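PDB 6BXS: mitochondrial association factor 1 from Toxoplasma gondii, which is encoded at a parasite locus required for manipulating host mitochondria, and has a macro domain, a fold that in many relatives binds ADP-ribose. Local coordinates for residues N237-A240 and V241-A244; A188-L191 and G192-G195; I79-T82 and A83-S87; T69-E72 and E73-N77. All coordinates share one frame; numbering follows the deposited sequence.

Contact 1 (N237-A240 and V241-A244); sequences NAVA and VEAA
Val241 N donates to Asn237 O at 2.8 Å, and the same four-residue step recurs from Glu242 N to Ala238 O (3.0 Å), from Ala243 N to Val239 O and from Ala244 N to Ala240 O (3.1 Å each). The repeated i to i+4 pattern, with N-H...O angles of 152° to 160°, is that of an alpha-helix, here part of 230-248. Asn237 and Val241 stand side by side one turn apart, pointing the same way, and Val241 CG2 lies 4.0 Å from Asn237 OD1. That methyl is on this side because CG1 takes the place opposite the backbone N (chi1 166°), which leaves CG2 beside N and 3.2 Å from Asn237 O. Glu242 folds its CG over Ala238 O at 3.3 Å, and its OE2 passes Val239 CG2 at 4.2 Å before bonding Ser271 OG of helix 263-276. Val241 rests on Leu254 and Phe256 of strand 253-256, the strand this helix reaches in a beta-alpha-beta crossover from 213-216. The four carbonyls of 237-240 and N-H groups of 241-244 are thus paired inside the helix, while the Glu242 carboxylate is directed to a hydroxyl on a second helix; what remains between Asn237 and Val241 is van der Waals packing.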
loop_
_atom_site.group_PDB
_atom_site.type_symbol
_atom_site.label_atom_id
_atom_site.label_comp_id
_atom_site.label_asym_id
_atom_site.label_seq_id
_atom_site.Cartn_x
_atom_site.Cartn_y
_atom_site.Cartn_z
ATOM N N ASN A 237 4.197 -11.673 5.384
ATOM C CA ASN A 237 4.689 -10.470 4.728
ATOM C C ASN A 237 6.097 -10.662 4.174
ATOM O O ASN A 237 6.380 -10.288 3.040
ATOM C CB ASN A 237 4.670 -9.290 5.701
ATOM C CG ASN A 237 5.318 -8.047 5.122
ATOM O OD1 ASN A 237 4.737 -7.366 4.277
ATOM N ND2 ASN A 237 6.529 -7.742 5.577
ATOM N N ALA A 238 6.974 -11.249 4.980
ATOM C CA ALA A 238 8.356 -11.479 4.569
ATOM C C ALA A 238 8.419 -12.346 3.318
ATOM O O ALA A 238 9.095 -12.003 2.352
ATOM C CB ALA A 238 9.142 -12.121 5.699
ATOM N N VAL A 239 7.703 -13.465 3.337
ATOM C CA VAL A 239 7.686 -14.381 2.203
ATOM C C VAL A 239 7.036 -13.733 0.978
ATOM O O VAL A 239 7.459 -13.969 -0.154
ATOM C CB VAL A 239 6.946 -15.688 2.564
ATOM C CG1 VAL A 239 6.717 -16.552 1.332
ATOM C CG2 VAL A 239 7.738 -16.466 3.605
ATOM N N ALA A 240 6.008 -12.920 1.204
ATOM C CA ALA A 240 5.340 -12.224 0.110
ATOM C C ALA A 240 6.278 -11.207 -0.535
ATOM O O ALA A 240 6.280 -11.036 -1.754
ATOM C CB ALA A 240 4.075 -11.538 0.605
ATOM N N VAL A 241 7.069 -10.531 0.290
ATOM C CA VAL A 241 8.039 -9.562 -0.205
ATOM C C VAL A 241 9.125 -10.255 -1.032
ATOM O O VAL A 241 9.514 -9.759 -2.088
ATOM C CB VAL A 241 8.684 -8.777 0.956
ATOM C CG1 VAL A 241 9.930 -8.021 0.492
ATOM C CG2 VAL A 241 7.675 -7.805 1.563
ATOM N N GLU A 242 9.612 -11.394 -0.546
ATOM C CA GLU A 242 10.636 -12.158 -1.258
ATOM C C GLU A 242 10.167 -12.551 -2.654
ATOM O O GLU A 242 10.911 -12.418 -3.627
ATOM C CB GLU A 242 11.018 -13.419 -0.475
ATOM C CG GLU A 242 11.811 -13.159 0.799
ATOM C CD GLU A 242 12.103 -14.434 1.573
ATOM O OE1 GLU A 242 13.054 -15.153 1.201
ATOM O OE2 GLU A 242 11.380 -14.717 2.552
ATOM N N ALA A 243 8.928 -13.028 -2.743
ATOM C CA ALA A 243 8.371 -13.484 -4.010
ATOM C C ALA A 243 8.186 -12.323 -4.979
ATOM O O ALA A 243 8.434 -12.461 -6.176
ATOM C CB ALA A 243 7.042 -14.193 -3.778
ATOM N N ALA A 244 7.745 -11.182 -4.455
ATOM C CA ALA A 244 7.498 -10.003 -5.278
ATOM C C ALA A 244 8.796 -9.430 -5.841
ATOM O O ALA A 244 8.854 -9.050 -7.009
ATOM C CB ALA A 244 6.763 -8.946 -4.472
#

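Contact 2 (A188-L191 and G192-G195); sequences ATML and GIVG
Met190 and Ile193 send their side chains across each other at a slant, with Met190 SD 4.0 Å from Ile193 CD1. The thioether is curled: CG leaves opposite the backbone N (chi1 -167°), and bends at chi2 and chi3 then fold the chain round, so that the sulfur rather than the terminal methyl makes this approach. Ile193 turns its longer branch back along the helix, CG1 lying beside its own N and 3.4 Å from Thr189 O. Its CD1 consequently also comes within 4.3 Å of Thr189 CG2, placing the methyl near both the sulfur and the threonine. The threonine hydroxyl is used elsewhere, bonded to Ala185 O one turn earlier. Val194 leans its CG2 against Met190 O at 3.4 Å, close to the nearly straight bond from Val194 N to the same oxygen (3.1 Å, 177°). Outward, Met190 packs on Asn237 and Ala240 of helix 230-248, whereas Thr189 and Ile193 meet Thr170 of strand 166-170. A largely buried, mostly apolar segment of helix between a strand and a neighbouring helix fits the layered alpha/beta fold of macro domains, in which helix 179-202 links strands 166-170 and 213-216.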
loop_
_atom_site.group_PDB
_atom_site.type_symbol
_atom_site.label_atom_id
_atom_site.label_comp_id
_atom_site.label_asym_id
_atom_site.label_seq_id
_atom_site.Cartn_x
_atom_site.Cartn_y
_atom_site.Cartn_z
ATOM N N ALA A 188 -0.317 -12.569 -3.163
ATOM C CA ALA A 188 -1.045 -11.943 -4.263
ATOM C C ALA A 188 -1.141 -10.436 -4.058
ATOM O O ALA A 188 -1.039 -9.660 -5.007
ATOM C CB ALA A 188 -2.436 -12.546 -4.382
ATOM N N THR A 189 -1.340 -10.032 -2.807
ATOM C CA THR A 189 -1.451 -8.619 -2.464
ATOM C C THR A 189 -0.119 -7.895 -2.675
ATOM O O THR A 189 -0.080 -6.801 -3.240
ATOM C CB THR A 189 -1.905 -8.435 -1.002
ATOM O OG1 THR A 189 -3.176 -9.069 -0.812
ATOM C CG2 THR A 189 -2.029 -6.958 -0.652
ATOM N N MET A 190 0.971 -8.503 -2.217
ATOM C CA MET A 190 2.291 -7.896 -2.368
ATOM C C MET A 190 2.686 -7.822 -3.839
ATOM O O MET A 190 3.321 -6.857 -4.265
ATOM C CB MET A 190 3.342 -8.677 -1.580
ATOM C CG MET A 190 4.669 -7.938 -1.426
ATOM S SD MET A 190 4.504 -6.354 -0.572
ATOM C CE MET A 190 3.976 -6.893 1.052
ATOM N N LEU A 191 2.313 -8.838 -4.611
ATOM C CA LEU A 191 2.524 -8.815 -6.055
ATOM C C LEU A 191 1.756 -7.661 -6.695
ATOM O O LEU A 191 2.220 -7.051 -7.657
ATOM C CB LEU A 191 2.093 -10.139 -6.692
ATOM C CG LEU A 191 3.021 -11.348 -6.547
ATOM C CD1 LEU A 191 2.404 -12.559 -7.229
ATOM C CD2 LEU A 191 4.400 -11.065 -7.126
ATOM N N GLY A 192 0.576 -7.368 -6.158
ATOM C CA GLY A 192 -0.233 -6.268 -6.652
ATOM C C GLY A 192 0.439 -4.925 -6.440
ATOM O O GLY A 192 0.441 -4.070 -7.327
ATOM N N ILE A 193 1.015 -4.743 -5.258
ATOM C CA ILE A 193 1.706 -3.507 -4.913
ATOM C C ILE A 193 2.936 -3.291 -5.794
ATOM O O ILE A 193 3.087 -2.243 -6.421
ATOM C CB ILE A 193 2.138 -3.517 -3.433
ATOM C CG1 ILE A 193 0.909 -3.575 -2.522
ATOM C CG2 ILE A 193 2.963 -2.279 -3.098
ATOM C CD1 ILE A 193 1.203 -4.102 -1.135
ATOM N N VAL A 194 3.813 -4.286 -5.831
ATOM C CA VAL A 194 5.058 -4.184 -6.584
ATOM C C VAL A 194 4.790 -4.222 -8.086
ATOM O O VAL A 194 5.478 -3.563 -8.865
ATOM C CB VAL A 194 6.031 -5.316 -6.196
ATOM C CG1 VAL A 194 7.339 -5.204 -6.975
ATOM C CG2 VAL A 194 6.303 -5.284 -4.695
ATOM N N GLY A 195 3.783 -4.991 -8.487
ATOM C CA GLY A 195 3.403 -5.074 -9.885
ATOM C C GLY A 195 2.814 -3.770 -10.389
ATOM O O GLY A 195 3.112 -3.332 -11.502
#

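Contact 3 (I79-T82 and A83-S87); sequences IPLT and ATELS
Thr82 OG1 and Thr84 OG1 are hydrogen-bonded at 3.0 Å, and either hydroxyl could be the donor. Thr82 is the N-cap of helix 83-103. A chi1 of 67° sets its OG1 between the backbone N and the carbonyl carbon, turned to the first helical turn. The carbonyl of the same residue starts the helical bonding: Thr82 O accepts Leu86 N at 3.2 Å along an almost straight N-H...O line (174°), and Ser87 N follows by bonding Ala83 O. Glu85 runs at about a right angle across Thr82, its CG 3.3 Å from Thr82 OG1 and its OE2 3.6 Å from Thr82 CG2. Pro80 O lies 3.1 Å from Glu85 OE1, a meeting of two acceptors and no bond; a weak hydrogen bond from Arg118 NH1 reaches this carbonyl. On the inner side Leu81 CD1 touches Glu85 CB at 3.8 Å, while the rest of the leucine packs on Ile70 and Ala74 of helix 61-76. The chemistry is therefore divided: hydroxyl and carbonyl of Thr82 are both engaged at the helix start, whereas the crowding of Pro80 O and the carboxylate is probably electrostatically unfavourable and might raise the proton affinity of Glu85, an effect that Arg118 could partly offset.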
loop_
_atom_site.group_PDB
_atom_site.type_symbol
_atom_site.label_atom_id
_atom_site.label_comp_id
_atom_site.label_asym_id
_atom_site.label_seq_id
_atom_site.Cartn_x
_atom_site.Cartn_y
_atom_site.Cartn_z
ATOM N N ILE A 79 -10.422 24.109 -0.366
ATOM C CA ILE A 79 -11.337 23.317 -1.177
ATOM C C ILE A 79 -12.419 22.727 -0.280
ATOM O O ILE A 79 -12.114 22.232 0.805
ATOM C CB ILE A 79 -10.606 22.183 -1.918
ATOM C CG1 ILE A 79 -9.657 22.762 -2.962
ATOM C CG2 ILE A 79 -11.600 21.248 -2.608
ATOM C CD1 ILE A 79 -8.627 21.785 -3.444
ATOM N N PRO A 80 -13.688 22.769 -0.722
ATOM C CA PRO A 80 -14.720 22.155 0.116
ATOM C C PRO A 80 -14.709 20.633 -0.021
ATOM O O PRO A 80 -15.365 20.081 -0.907
ATOM C CB PRO A 80 -16.029 22.767 -0.418
ATOM C CG PRO A 80 -15.657 23.554 -1.661
ATOM C CD PRO A 80 -14.243 23.226 -2.006
ATOM N N LEU A 81 -13.946 19.971 0.844
ATOM C CA LEU A 81 -13.867 18.515 0.857
ATOM C C LEU A 81 -14.192 17.991 2.249
ATOM O O LEU A 81 -13.519 18.331 3.222
ATOM C CB LEU A 81 -12.476 18.040 0.424
ATOM C CG LEU A 81 -12.297 16.523 0.309
ATOM C CD1 LEU A 81 -13.145 15.959 -0.824
ATOM C CD2 LEU A 81 -10.834 16.163 0.108
ATOM N N THR A 82 -15.230 17.166 2.335
ATOM C CA THR A 82 -15.646 16.578 3.603
ATOM C C THR A 82 -15.298 15.097 3.631
ATOM O O THR A 82 -14.930 14.516 2.608
ATOM C CB THR A 82 -17.158 16.752 3.841
ATOM O OG1 THR A 82 -17.889 15.971 2.890
ATOM C CG2 THR A 82 -17.558 18.216 3.709
ATOM N N ALA A 83 -15.417 14.490 4.807
ATOM C CA ALA A 83 -15.135 13.071 4.974
ATOM C C ALA A 83 -16.025 12.214 4.077
ATOM O O ALA A 83 -15.562 11.240 3.483
ATOM C CB ALA A 83 -15.315 12.669 6.429
ATOM N N THR A 84 -17.299 12.580 3.983
ATOM C CA THR A 84 -18.256 11.810 3.194
ATOM C C THR A 84 -17.983 11.930 1.697
ATOM O O THR A 84 -18.165 10.969 0.952
ATOM C CB THR A 84 -19.703 12.256 3.476
ATOM O OG1 THR A 84 -19.834 13.661 3.224
ATOM C CG2 THR A 84 -20.078 11.965 4.920
ATOM N N GLU A 85 -17.551 13.110 1.261
ATOM C CA GLU A 85 -17.184 13.317 -0.138
ATOM C C GLU A 85 -16.050 12.383 -0.538
ATOM O O GLU A 85 -16.154 11.638 -1.515
ATOM C CB GLU A 85 -16.762 14.766 -0.384
ATOM C CG GLU A 85 -17.898 15.774 -0.393
ATOM C CD GLU A 85 -17.414 17.185 -0.672
ATOM O OE1 GLU A 85 -16.663 17.374 -1.652
ATOM O OE2 GLU A 85 -17.779 18.105 0.092
ATOM N N LEU A 86 -14.968 12.438 0.229
ATOM C CA LEU A 86 -13.777 11.644 -0.043
ATOM C C LEU A 86 -14.072 10.152 0.036
ATOM O O LEU A 86 -13.605 9.376 -0.800
ATOM C CB LEU A 86 -12.663 12.014 0.941
ATOM C CG LEU A 86 -11.388 11.171 0.892
ATOM C CD1 LEU A 86 -10.803 11.131 -0.509
ATOM C CD2 LEU A 86 -10.370 11.720 1.879
ATOM N N SER A 87 -14.841 9.756 1.046
ATOM C CA SER A 87 -15.213 8.359 1.227
ATOM C C SER A 87 -15.974 7.831 0.021
ATOM O O SER A 87 -15.638 6.784 -0.524
ATOM C CB SER A 87 -16.060 8.184 2.489
ATOM O OG SER A 87 -15.246 8.074 3.642
#

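Contact 4 (T69-E72 and E73-N77); sequences TIIE and EARRN. With SO4 (sulfate ion), chain E.
Glu72, Arg76 and Glu73 form a salt-bridge network on the last turns of helix 61-76. Glu72 and Arg76, one turn apart, lie side by side and point the same way, with Glu72 OE2 3.5 Å from Arg76 NH1. The carboxylate and guanidinium planes are 46° apart and the oxygen sits well out of the guanidinium plane, which makes this an attraction of charges without a directed N-H. A bend at chi3 (-72°) turns the arginine so that NH2 also comes 3.5 Å from Glu73 OE1. The carboxylates of Glu72 and Glu73 are like charges 5.1 Å apart (OE1 to OE1), a repulsion that Arg76 may offset. Glu73 OE2 accepts Asn77 ND2 at 3.1 Å (141°), and the amide also bonds Glu155 O. Backbone bonds from Glu73 N to Thr69 O through Arg76 N to Glu72 O carry the helix to Asn77, where the backbone leaves helical angles. In the macro domain fold this helix follows strand 45-50 and packs on helix 83-103, Ile70 and Ile71 touching Leu86. Arg75 lies alongside Ile71, its NH2 3.8 Å from Ile71 CG2. At the other end, Thr69 OG1 is hydrogen-bonded to Glu65 O and lies 3.0 Å from sulfate O1; Arg29, Leu36, Tyr37 and His159 also bind this ion, probably from the crystallisation liquor.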
loop_
_atom_site.group_PDB
_atom_site.type_symbol
_atom_site.label_atom_id
_atom_site.label_comp_id
_atom_site.label_asym_id
_atom_site.label_seq_id
_atom_site.Cartn_x
_atom_site.Cartn_y
_atom_site.Cartn_z
ATOM N N THR A 69 -5.279 13.372 6.409
ATOM C CA THR A 69 -4.183 14.080 5.758
ATOM C C THR A 69 -4.637 14.737 4.457
ATOM O O THR A 69 -4.295 15.887 4.179
ATOM C CB THR A 69 -3.009 13.128 5.457
ATOM O OG1 THR A 69 -2.541 12.545 6.678
ATOM C CG2 THR A 69 -1.862 13.874 4.789
ATOM N N ILE A 70 -5.393 13.995 3.656
ATOM C CA ILE A 70 -5.918 14.509 2.396
ATOM C C ILE A 70 -6.900 15.652 2.638
ATOM O O ILE A 70 -6.868 16.668 1.944
ATOM C CB ILE A 70 -6.616 13.391 1.589
ATOM C CG1 ILE A 70 -5.571 12.410 1.049
ATOM C CG2 ILE A 70 -7.441 13.979 0.442
ATOM C CD1 ILE A 70 -6.152 11.193 0.351
ATOM N N ILE A 71 -7.779 15.474 3.617
ATOM C CA ILE A 71 -8.794 16.477 3.923
ATOM C C ILE A 71 -8.159 17.750 4.482
ATOM O O ILE A 71 -8.551 18.855 4.110
ATOM C CB ILE A 71 -9.835 15.928 4.921
ATOM C CG1 ILE A 71 -10.669 14.830 4.256
ATOM C CG2 ILE A 71 -10.758 17.040 5.410
ATOM C CD1 ILE A 71 -11.476 13.983 5.226
ATOM N N GLU A 72 -7.185 17.594 5.376
ATOM C CA GLU A 72 -6.518 18.746 5.977
ATOM C C GLU A 72 -5.839 19.598 4.909
ATOM O O GLU A 72 -5.937 20.823 4.924
ATOM C CB GLU A 72 -5.484 18.300 7.014
ATOM C CG GLU A 72 -5.014 19.432 7.929
ATOM C CD GLU A 72 -3.572 19.282 8.392
ATOM O OE1 GLU A 72 -2.729 18.782 7.617
ATOM O OE2 GLU A 72 -3.280 19.675 9.542
ATOM N N GLU A 73 -5.147 18.941 3.985
ATOM C CA GLU A 73 -4.449 19.642 2.915
ATOM C C GLU A 73 -5.443 20.303 1.963
ATOM O O GLU A 73 -5.172 21.373 1.418
ATOM C CB GLU A 73 -3.541 18.678 2.148
ATOM C CG GLU A 73 -2.636 19.354 1.131
ATOM C CD GLU A 73 -1.622 20.285 1.773
ATOM O OE1 GLU A 73 -1.194 20.009 2.915
ATOM O OE2 GLU A 73 -1.256 21.294 1.134
ATOM N N ALA A 74 -6.592 19.664 1.770
ATOM C CA ALA A 74 -7.644 20.222 0.924
ATOM C C ALA A 74 -8.187 21.516 1.523
ATOM O O ALA A 74 -8.361 22.509 0.817
ATOM C CB ALA A 74 -8.770 19.213 0.736
ATOM N N ARG A 75 -8.453 21.494 2.826
ATOM C CA ARG A 75 -8.967 22.668 3.525
ATOM C C ARG A 75 -7.921 23.776 3.526
ATOM O O ARG A 75 -8.242 24.954 3.370
ATOM C CB ARG A 75 -9.356 22.315 4.963
ATOM C CG ARG A 75 -10.439 23.208 5.549
ATOM C CD ARG A 75 -11.813 22.811 5.036
ATOM N NE ARG A 75 -12.229 21.511 5.557
ATOM C CZ ARG A 75 -13.224 20.784 5.057
ATOM N NH1 ARG A 75 -13.914 21.216 4.009
ATOM N NH2 ARG A 75 -13.528 19.614 5.605
ATOM N N ARG A 76 -6.666 23.378 3.709
ATOM C CA ARG A 76 -5.542 24.305 3.698
ATOM C C ARG A 76 -5.475 25.062 2.374
ATOM O O ARG A 76 -5.272 26.277 2.350
ATOM C CB ARG A 76 -4.239 23.545 3.947
ATOM C CG ARG A 76 -3.001 24.414 4.037
ATOM C CD ARG A 76 -1.814 23.596 4.521
ATOM N NE ARG A 76 -1.930 23.253 5.935
ATOM C CZ ARG A 76 -1.191 22.334 6.551
ATOM N NH1 ARG A 76 -1.373 22.097 7.842
ATOM N NH2 ARG A 76 -0.275 21.648 5.879
ATOM N N ASN A 77 -5.658 24.334 1.277
ATOM C CA ASN A 77 -5.658 24.926 -0.056
ATOM C C ASN A 77 -7.039 25.447 -0.448
ATOM O O ASN A 77 -7.297 25.739 -1.616
ATOM C CB ASN A 77 -5.169 23.901 -1.080
ATOM C CG ASN A 77 -3.743 23.460 -0.821
ATOM O OD1 ASN A 77 -2.848 24.287 -0.652
ATOM N ND2 ASN A 77 -3.528 22.151 -0.768
HETATM S S SO4 E . 1.436 12.923 7.776
HETATM O O1 SO4 E . 0.178 13.542 7.363
HETATM O O2 SO4 E . 1.161 11.613 8.359
HETATM O O3 SO4 E . 2.099 13.765 8.769
HETATM O O4 SO4 E . 2.306 12.771 6.613
#

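How the contacts relate
The four contacts fall into two pairs on opposite sides of the chain's centre. Contacts 1 and 2 have centres about 9 Å apart and join helices 230-248 and 179-202: Asn237 OD1 meets Met190 CE at 3.3 Å. Contact 4 lies on helix 61-76, and contact 3, its centre about 10 Å away, spans the following loop and the start of helix 83-103; Ile79 N and Ala74 O make a probable hydrogen bond at 2.9 Å. Between the pairs nothing touches; contacts 2 and 4 come within about 17 Å at their nearest atoms. A sulfate sits at Thr69 (contact 4), another about 6 Å from the Val194 side chain (contact 2), both probably from the crystallisation liquor.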